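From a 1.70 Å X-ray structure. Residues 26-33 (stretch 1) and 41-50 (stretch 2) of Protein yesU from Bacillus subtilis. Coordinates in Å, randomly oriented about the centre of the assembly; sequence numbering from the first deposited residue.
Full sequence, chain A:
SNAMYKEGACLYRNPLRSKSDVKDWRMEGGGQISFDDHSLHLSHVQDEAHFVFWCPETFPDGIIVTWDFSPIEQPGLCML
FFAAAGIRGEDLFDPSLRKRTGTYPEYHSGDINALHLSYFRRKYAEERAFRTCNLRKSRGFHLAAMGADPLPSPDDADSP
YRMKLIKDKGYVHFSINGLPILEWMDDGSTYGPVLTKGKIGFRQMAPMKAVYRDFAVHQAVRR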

# COMPACT_ATOMS: atom_id res chain seq x y z
N ARG A 26 5.10 -11.77 5.27
CA ARG A 26 3.94 -12.57 5.59
C ARG A 26 2.82 -12.44 4.57
O ARG A 26 2.26 -11.35 4.38
N MSE A 27 2.51 -13.55 3.92
CA MSE A 27 1.45 -13.59 2.91
C MSE A 27 0.14 -14.04 3.54
O MSE A 27 0.05 -15.13 4.11
N GLU A 28 -0.87 -13.18 3.46
CA GLU A 28 -2.19 -13.50 4.01
C GLU A 28 -3.17 -13.57 2.85
O GLU A 28 -3.60 -12.55 2.32
N GLY A 29 -3.53 -14.78 2.46
CA GLY A 29 -4.44 -14.94 1.35
C GLY A 29 -3.74 -15.69 0.24
O GLY A 29 -2.54 -15.97 0.34
N GLY A 30 -4.47 -15.99 -0.83
CA GLY A 30 -3.92 -16.76 -1.93
C GLY A 30 -3.06 -16.08 -2.97
O GLY A 30 -3.30 -16.22 -4.17
N GLY A 31 -2.05 -15.34 -2.52
CA GLY A 31 -1.17 -14.67 -3.46
C GLY A 31 -0.15 -15.65 -4.00
O GLY A 31 0.21 -16.62 -3.34
N GLN A 32 0.32 -15.39 -5.22
CA GLN A 32 1.31 -16.24 -5.85
C GLN A 32 2.55 -15.38 -6.10
O GLN A 32 2.44 -14.29 -6.68
N ILE A 33 3.71 -15.86 -5.67
CA ILE A 33 4.97 -15.13 -5.81
C ILE A 33 5.88 -15.72 -6.89
O ILE A 33 6.06 -16.93 -6.98
N HIS A 41 6.87 -10.59 -8.98
CA HIS A 41 5.63 -10.72 -9.73
C HIS A 41 4.59 -11.24 -8.74
O HIS A 41 4.80 -12.28 -8.11
N LEU A 42 3.49 -10.52 -8.58
CA LEU A 42 2.43 -10.96 -7.68
C LEU A 42 1.17 -11.28 -8.48
O LEU A 42 0.69 -10.45 -9.26
N SER A 43 0.67 -12.49 -8.31
CA SER A 43 -0.55 -12.94 -9.00
C SER A 43 -1.43 -13.68 -8.00
O SER A 43 -1.17 -13.64 -6.80
N HIS A 44 -2.45 -14.38 -8.49
CA HIS A 44 -3.37 -15.08 -7.59
C HIS A 44 -3.61 -16.54 -7.97
O HIS A 44 -3.59 -16.89 -9.15
N VAL A 45 -3.83 -17.38 -6.97
CA VAL A 45 -4.06 -18.80 -7.23
C VAL A 45 -5.48 -19.05 -7.76
O VAL A 45 -5.72 -20.06 -8.43
N GLN A 46 -6.40 -18.13 -7.47
CA GLN A 46 -7.79 -18.22 -7.92
C GLN A 46 -8.34 -16.83 -8.24
O GLN A 46 -7.80 -15.82 -7.80
N ASP A 47 -9.44 -16.78 -8.99
CA ASP A 47 -10.05 -15.51 -9.39
C ASP A 47 -10.49 -14.56 -8.27
O ASP A 47 -10.61 -13.36 -8.49
N GLU A 48 -10.74 -15.10 -7.08
CA GLU A 48 -11.14 -14.25 -5.96
C GLU A 48 -10.21 -14.45 -4.76
O GLU A 48 -10.60 -14.20 -3.61
N ALA A 49 -8.98 -14.89 -5.03
CA ALA A 49 -8.00 -15.12 -3.98
C ALA A 49 -7.26 -13.84 -3.60
O ALA A 49 -6.06 -13.71 -3.83
N HIS A 50 -7.99 -12.90 -3.00
CA HIS A 50 -7.43 -11.62 -2.60
C HIS A 50 -6.42 -11.81 -1.46
O HIS A 50 -6.54 -12.76 -0.67

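Three consecutive glycines, Gly29 to Gly31, line one side of this contact, and the coordinates show why side chains would fit badly there. A CB on Gly29 would lie 2.4 Å from His50 O, and its backbone angles alone call for glycine; a CB on Gly30 would come within 2.9 Å of both Val45 CG2 and Ala49 CB. On Gly31 the CB would point away from stretch 2, yet would meet CE of the selenomethionine Met27 at 2.6 Å.

The small methyl of Ala49, which points toward stretch 1, suits this bare backbone: its CB rests 3.7 Å from Gly30 O. That same carbonyl accepts a hydrogen bond from Val45 N (3.1 Å). Where Gly30 N and His50 O stand 3.8 Å apart, water 1 bridges them, accepting from Gly30 N at 2.8 Å and donating to His50 O at 2.7 Å. His44 (chi1 m) points away overall, though its CB still lies 4.1 Å from Gly30 O; its ring braces its own stretch, ND1 donating to Ala49 O at 2.8 Å.

From Gly31, which pairs with His44, the strands run antiparallel, with Gln32 N donating to Ser43 O (2.8 Å) and Ser43 N to Gln32 O (3.0 Å). The side chains of this pair share one face of the sheet. Ser43, in the p rotamer, is short enough to tuck OG 3.2 Å from Gln32 CB, while Gln32 extends (t, t) until NE2 lies 3.4 Å from His44 O. Water 2 hydrogen-bonds both Ser43 OG (2.8 Å) and Gln32 O (3.1 Å).

On the face of Leu42 and Ile33 the contacts are apolar. Buried Leu42 (m, t) brings CD2 to 4.0 Å from CG1 of Ile33 (m, t), and the same CD2 lies 4.3 Å from Met27 CE. Met27 starts sideways, but its flexible t, p, p chain curls its methyl end nearer, beside Gly31, using space that a side chain there would take.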

# COMPACT_ATOMS: atom_id res chain seq x y z
CB ARG A 26 3.40 -12.23 6.98
CG ARG A 26 4.33 -12.62 8.11
CD ARG A 26 3.56 -12.81 9.40
NE ARG A 26 4.43 -13.17 10.52
CZ ARG A 26 3.99 -13.50 11.73
NH1 ARG A 26 2.69 -13.53 11.98
NH2 ARG A 26 4.85 -13.81 12.69
CB MSE A 27 1.85 -14.56 1.79
CG MSE A 27 0.77 -14.82 0.75
SE MSE A 27 0.25 -13.25 -0.27
CE MSE A 27 1.75 -13.17 -1.49
CB GLU A 28 -2.61 -12.42 5.03
CG GLU A 28 -1.60 -12.24 6.16
CD GLU A 28 -1.98 -11.15 7.17
OE1 GLU A 28 -2.83 -10.30 6.85
OE2 GLU A 28 -1.40 -11.15 8.27
CB GLN A 32 0.75 -16.78 -7.17
CG GLN A 32 1.53 -17.94 -7.76
CD GLN A 32 0.77 -18.61 -8.88
OE1 GLN A 32 1.24 -19.58 -9.48
NE2 GLN A 32 -0.42 -18.10 -9.18
CB ILE A 33 5.73 -15.12 -4.47
CG1 ILE A 33 4.91 -14.37 -3.42
CG2 ILE A 33 7.10 -14.50 -4.64
CD1 ILE A 33 5.43 -14.52 -2.01
CB HIS A 41 5.77 -11.74 -10.87
CG HIS A 41 6.59 -11.25 -12.02
ND1 HIS A 41 6.04 -10.99 -13.26
CD2 HIS A 41 7.91 -10.99 -12.13
CE1 HIS A 41 7.00 -10.59 -14.08
NE2 HIS A 41 8.14 -10.58 -13.42
CB LEU A 42 2.12 -9.88 -6.62
CG LEU A 42 3.17 -9.65 -5.54
CD1 LEU A 42 2.67 -8.58 -4.57
CD2 LEU A 42 3.46 -10.95 -4.80
CB SER A 43 -0.21 -13.84 -10.20
OG SER A 43 0.56 -14.95 -9.79
CB HIS A 44 -4.70 -14.31 -7.57
CG HIS A 44 -4.55 -12.87 -7.20
ND1 HIS A 44 -4.79 -12.39 -5.93
CD2 HIS A 44 -4.15 -11.80 -7.93
CE1 HIS A 44 -4.55 -11.09 -5.89
NE2 HIS A 44 -4.16 -10.71 -7.09
CB VAL A 45 -3.81 -19.66 -5.96
CG1 VAL A 45 -2.36 -19.51 -5.51
CG2 VAL A 45 -4.77 -19.26 -4.84
CB GLN A 46 -8.67 -18.87 -6.86
CG GLN A 46 -8.44 -20.35 -6.68
CD GLN A 46 -9.56 -21.00 -5.90
OE1 GLN A 46 -10.73 -20.72 -6.13
NE2 GLN A 46 -9.20 -21.88 -4.97
CB ASP A 47 -11.22 -15.76 -10.34
CG ASP A 47 -10.77 -15.98 -11.77
OD1 ASP A 47 -11.62 -16.31 -12.63
OD2 ASP A 47 -9.57 -15.80 -12.05
CB GLU A 48 -12.59 -14.53 -5.56
CG GLU A 48 -13.62 -14.38 -6.69
CD GLU A 48 -13.53 -13.05 -7.44
OE1 GLU A 48 -13.37 -12.00 -6.80
OE2 GLU A 48 -13.63 -13.07 -8.68
CB ALA A 49 -7.00 -16.19 -4.43
CB HIS A 50 -8.56 -10.68 -2.17
CG HIS A 50 -9.71 -10.66 -3.13
ND1 HIS A 50 -9.54 -10.61 -4.50
CD2 HIS A 50 -11.05 -10.70 -2.92
CE1 HIS A 50 -10.72 -10.62 -5.09
NE2 HIS A 50 -11.65 -10.68 -4.16
O HOH W 1 -7.22 -15.35 -0.79
O HOH W 2 3.31 -14.43 -9.69